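PDB 6HVG: alternansucrase from Leuconostoc mesenteroides, which belongs to glycoside hydrolase family 70, whose members are large multidomain proteins built round a (beta/alpha)8 barrel, and carries a bound calcium ion. Local coordinates for residues Asp1093-Gly1097 / Gly1098-Leu1102; Pro1233-Ala1236 / Ser1237-Ile1240. One frame throughout, in Å; residues are numbered along the deposited sequence.

Interaction 1 of 2, residues Asp1093-Gly1097 / Gly1098-Leu1102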
loop_
_atom_site.group_PDB
_atom_site.type_symbol
_atom_site.label_atom_id
_atom_site.label_comp_id
_atom_site.label_asym_id
_atom_site.label_seq_id
_atom_site.Cartn_x
_atom_site.Cartn_y
_atom_site.Cartn_z
ATOM N N ASP A 1093 16.626 4.614 -10.717
ATOM C CA ASP A 1093 16.110 5.905 -10.260
ATOM C C ASP A 1093 15.212 6.595 -11.280
ATOM O O ASP A 1093 14.633 7.629 -10.963
ATOM C CB ASP A 1093 17.274 6.827 -9.889
ATOM C CG ASP A 1093 17.975 6.393 -8.605
ATOM O OD1 ASP A 1093 17.342 5.693 -7.792
ATOM O OD2 ASP A 1093 19.139 6.774 -8.395
ATOM N N THR A 1094 15.081 6.020 -12.478
ATOM C CA THR A 1094 14.269 6.613 -13.540
ATOM C C THR A 1094 12.808 6.697 -13.132
ATOM O O THR A 1094 12.237 5.730 -12.661
ATOM C CB THR A 1094 14.393 5.816 -14.855
ATOM O OG1 THR A 1094 15.779 5.697 -15.204
ATOM C CG2 THR A 1094 13.638 6.512 -16.005
ATOM N N ASN A 1095 12.209 7.864 -13.323
ATOM C CA ASN A 1095 10.876 8.150 -12.795
ATOM C C ASN A 1095 10.229 9.287 -13.575
ATOM O O ASN A 1095 10.549 10.460 -13.370
ATOM C CB ASN A 1095 11.001 8.523 -11.317
ATOM C CG ASN A 1095 9.686 8.926 -10.689
ATOM O OD1 ASN A 1095 9.398 10.113 -10.511
ATOM N ND2 ASN A 1095 8.886 7.939 -10.339
ATOM N N TYR A 1096 9.338 8.913 -14.485
ATOM C CA TYR A 1096 8.695 9.857 -15.402
ATOM C C TYR A 1096 7.540 10.655 -14.772
ATOM O O TYR A 1096 7.230 11.777 -15.175
ATOM C CB TYR A 1096 8.274 9.124 -16.682
ATOM C CG TYR A 1096 9.493 8.632 -17.431
ATOM C CD1 TYR A 1096 10.489 9.524 -17.868
ATOM C CD2 TYR A 1096 9.691 7.284 -17.663
ATOM C CE1 TYR A 1096 11.624 9.074 -18.532
ATOM C CE2 TYR A 1096 10.824 6.825 -18.325
ATOM C CZ TYR A 1096 11.786 7.721 -18.762
ATOM O OH TYR A 1096 12.897 7.267 -19.436
ATOM N N GLY A 1097 6.925 10.072 -13.770
ATOM C CA GLY A 1097 5.997 10.787 -12.926
ATOM C C GLY A 1097 5.590 9.833 -11.816
ATOM O O GLY A 1097 5.908 8.619 -11.856
ATOM N N GLY A 1098 4.900 10.366 -10.819
ATOM C CA GLY A 1098 4.317 9.519 -9.788
ATOM C C GLY A 1098 5.322 9.026 -8.780
ATOM O O GLY A 1098 6.495 9.411 -8.808
ATOM N N MET A 1099 4.854 8.158 -7.890
ATOM C CA MET A 1099 5.693 7.627 -6.828
ATOM C C MET A 1099 6.599 6.525 -7.369
ATOM O O MET A 1099 6.151 5.619 -8.060
ATOM C CB MET A 1099 4.837 7.086 -5.700
ATOM C CG MET A 1099 3.918 8.123 -5.086
ATOM S SD MET A 1099 3.061 7.492 -3.643
ATOM C CE MET A 1099 4.405 7.393 -2.468
ATOM N N SER A 1100 7.888 6.632 -7.071
ATOM C CA SER A 1100 8.839 5.564 -7.322
ATOM C C SER A 1100 8.573 4.471 -6.288
ATOM O O SER A 1100 8.128 4.766 -5.163
ATOM C CB SER A 1100 10.257 6.109 -7.187
ATOM O OG SER A 1100 11.208 5.184 -7.697
ATOM N N PHE A 1101 8.818 3.215 -6.655
ATOM C CA PHE A 1101 8.664 2.100 -5.701
ATOM C C PHE A 1101 10.030 1.527 -5.287
ATOM O O PHE A 1101 10.990 1.650 -6.034
ATOM C CB PHE A 1101 7.789 1.032 -6.326
ATOM C CG PHE A 1101 7.305 0.001 -5.362
ATOM C CD1 PHE A 1101 6.513 0.352 -4.290
ATOM C CD2 PHE A 1101 7.635 -1.345 -5.546
ATOM C CE1 PHE A 1101 6.082 -0.620 -3.400
ATOM C CE2 PHE A 1101 7.212 -2.319 -4.674
ATOM C CZ PHE A 1101 6.430 -1.958 -3.598
ATOM N N LEU A 1102 10.111 0.894 -4.112
ATOM C CA LEU A 1102 11.394 0.387 -3.606
ATOM C C LEU A 1102 12.061 -0.693 -4.483
ATOM O O LEU A 1102 13.286 -0.755 -4.562
ATOM C CB LEU A 1102 11.298 -0.053 -2.145
ATOM C CG LEU A 1102 10.741 -1.405 -1.675
ATOM C CD1 LEU A 1102 11.122 -1.569 -0.232
ATOM C CD2 LEU A 1102 9.234 -1.471 -1.790
#
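Asn1095 reaches across a bend in the chain to the carbonyl of Gly1098, three residues on, and its side chain makes most of this local contact. The CA-CB bond already points toward 1098-1102, but CB itself stays 4.8 Å from Ser1100 CB, so the touching begins further out. CG lies anti to the backbone N (chi1 176°), which carries the amide over the bend; CG itself is 3.7 Å from Gly1098 O. Of the two tip atoms, OD1 is 3.4 Å from Gly1098 O, a meeting of two acceptors that is no bond. ND2 does the bonding: it donates to Gly1098 O over 3.2 Å, with an N-H...O angle of 155°. The acceptor lies almost in the plane of the Asn1095 amide, whereas the donor sits 55° above the carbonyl plane of Gly1098 and so does not use a lone pair.

The segment belongs to the family 70 domain and forms an irregular loop from strand 1089-1090 to helix 1102-1105, with Phe1101 at the helix N-cap position. Gly1098 has a positive phi, a backbone shape that favours glycine, at the very residue whose carbonyl accepts the bond. ND2 also lies against the chain just beyond, 3.9 Å from Ser1100 CB and 4.0 Å from Met1099 C. Elsewhere on the loop, Gln531 NE2 donates to Met1099 O, and the Phe1101 side chain touches Leu578, which falls in sequence between the calcium ligands Glu575 and Asp581.

Interaction 2 of 2, residues Pro1233-Ala1236 / Ser1237-Ile1240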
loop_
_atom_site.group_PDB
_atom_site.type_symbol
_atom_site.label_atom_id
_atom_site.label_comp_id
_atom_site.label_asym_id
_atom_site.label_seq_id
_atom_site.Cartn_x
_atom_site.Cartn_y
_atom_site.Cartn_z
ATOM N N PRO A 1233 -7.555 -18.669 -28.838
ATOM C CA PRO A 1233 -6.209 -19.148 -28.613
ATOM C C PRO A 1233 -5.224 -17.980 -28.595
ATOM O O PRO A 1233 -5.558 -16.879 -29.034
ATOM C CB PRO A 1233 -5.970 -20.050 -29.827
ATOM C CG PRO A 1233 -6.822 -19.497 -30.903
ATOM C CD PRO A 1233 -7.910 -18.688 -30.266
ATOM N N ILE A 1234 -4.016 -18.215 -28.117
ATOM C CA ILE A 1234 -2.973 -17.203 -28.199
ATOM C C ILE A 1234 -2.673 -16.894 -29.662
ATOM O O ILE A 1234 -2.864 -17.741 -30.560
ATOM C CB ILE A 1234 -1.672 -17.609 -27.465
ATOM C CG1 ILE A 1234 -1.032 -18.844 -28.095
ATOM C CG2 ILE A 1234 -1.938 -17.867 -25.980
ATOM C CD1 ILE A 1234 0.376 -19.094 -27.601
ATOM N N ASP A 1235 -2.218 -15.668 -29.892
ATOM C CA ASP A 1235 -2.048 -15.156 -31.231
ATOM C C ASP A 1235 -0.596 -14.750 -31.443
ATOM O O ASP A 1235 -0.173 -13.693 -31.001
ATOM C CB ASP A 1235 -3.017 -13.978 -31.449
ATOM C CG ASP A 1235 -2.964 -13.406 -32.852
ATOM O OD1 ASP A 1235 -2.211 -13.938 -33.708
ATOM O OD2 ASP A 1235 -3.675 -12.397 -33.087
ATOM N N ALA A 1236 0.159 -15.611 -32.115
ATOM C CA ALA A 1236 1.526 -15.296 -32.522
ATOM C C ALA A 1236 1.608 -14.630 -33.907
ATOM O O ALA A 1236 2.710 -14.420 -34.430
ATOM C CB ALA A 1236 2.384 -16.562 -32.489
ATOM N N SER A 1237 0.462 -14.292 -34.503
ATOM C CA SER A 1237 0.450 -13.650 -35.826
ATOM C C SER A 1237 0.986 -12.204 -35.763
ATOM O O SER A 1237 1.341 -11.617 -36.784
ATOM C CB SER A 1237 -0.955 -13.682 -36.432
ATOM O OG SER A 1237 -1.766 -12.650 -35.895
ATOM N N THR A 1238 1.042 -11.641 -34.557
ATOM C CA THR A 1238 1.598 -10.311 -34.316
ATOM C C THR A 1238 2.681 -10.409 -33.229
ATOM O O THR A 1238 2.466 -11.014 -32.176
ATOM C CB THR A 1238 0.469 -9.371 -33.867
ATOM O OG1 THR A 1238 -0.659 -9.539 -34.746
ATOM C CG2 THR A 1238 0.908 -7.934 -33.879
ATOM N N LYS A 1239 3.843 -9.825 -33.490
ATOM C CA LYS A 1239 4.970 -9.891 -32.560
ATOM C C LYS A 1239 5.137 -8.551 -31.841
ATOM O O LYS A 1239 4.913 -7.512 -32.446
ATOM C CB LYS A 1239 6.271 -10.235 -33.298
ATOM C CG LYS A 1239 6.520 -11.712 -33.503
ATOM C CD LYS A 1239 6.035 -12.203 -34.846
ATOM C CE LYS A 1239 6.221 -13.704 -34.984
ATOM N NZ LYS A 1239 5.202 -14.263 -35.909
ATOM N N ILE A 1240 5.544 -8.582 -30.566
ATOM C CA ILE A 1240 5.758 -7.366 -29.775
ATOM C C ILE A 1240 7.252 -7.100 -29.610
ATOM O O ILE A 1240 7.872 -7.612 -28.678
ATOM C CB ILE A 1240 5.090 -7.463 -28.373
ATOM C CG1 ILE A 1240 3.594 -7.766 -28.502
ATOM C CG2 ILE A 1240 5.268 -6.166 -27.588
ATOM C CD1 ILE A 1240 2.885 -8.027 -27.182
#
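Asp1235 and Ser1237 close an Asx turn: OD1 of Asp1235 accepts the backbone N-H of Ser1237 at 2.8 Å from Ser1237 N, with an N-H...O angle of 147°. The turn sits in the family 70 domain, in the loop between helix 1220-1224 and strand 1248-1252. A second hydrogen bond grips the same oxygen, from Ser1237 OG at 2.6 Å to Asp1235 OD1. The two donors approach differently: the hydroxyl uses the syn lone pair, on the side of OD2, whereas the N-H arrives on the anti side and well out of the carboxylate plane. Two bonds to one oxygen should hold the carboxylate against rotation. Thr1238 OG1 adds a weak bond to Ser1237 OG at 3.5 Å, extending the polar chain.

Nonpolar packing falls to Ala1236, whose methyl meets Leu1212 and Arg1216 of helix 1212-1218 and Phe1223 of helix 1220-1224, while the Asp1235 side chain touches Ile588 of helix 587-601.

The charged interaction comes from Lys1239, which folds back over the turn by a bend at chi2 (94°). NZ forms a salt bridge with Asp1213, which probably offsets its charge, and also donates to Ala1236 O at 2.9 Å. This bond runs nearly straight out from the carbonyl, with a C=O...N angle of 172°, and with Lys1239 CE behind it, 3.6 Å from Ala1236 O.

Overall arrangement
Along the chain, interaction 1 closes before interaction 2 opens, and both belong to the family 70 part of the chain. They do not touch: their centres are 31 Å apart and their nearest atoms about 17 Å, with interaction 1 about 15 Å and interaction 2 about 34 Å from the centre of the chain. An antiparallel sheet gives them an indirect connection. The loop of 1233-1240 runs on into its strand 1248-1252, which pairs with strand 580-582, the carrier of the calcium ligand Asp581; Phe1101 of interaction 1 meets Leu578 and Tyr1162 beside strands 580-582 and 1160-1161. Each is a local contact within its own surface loop, the first closer to the centre of the chain.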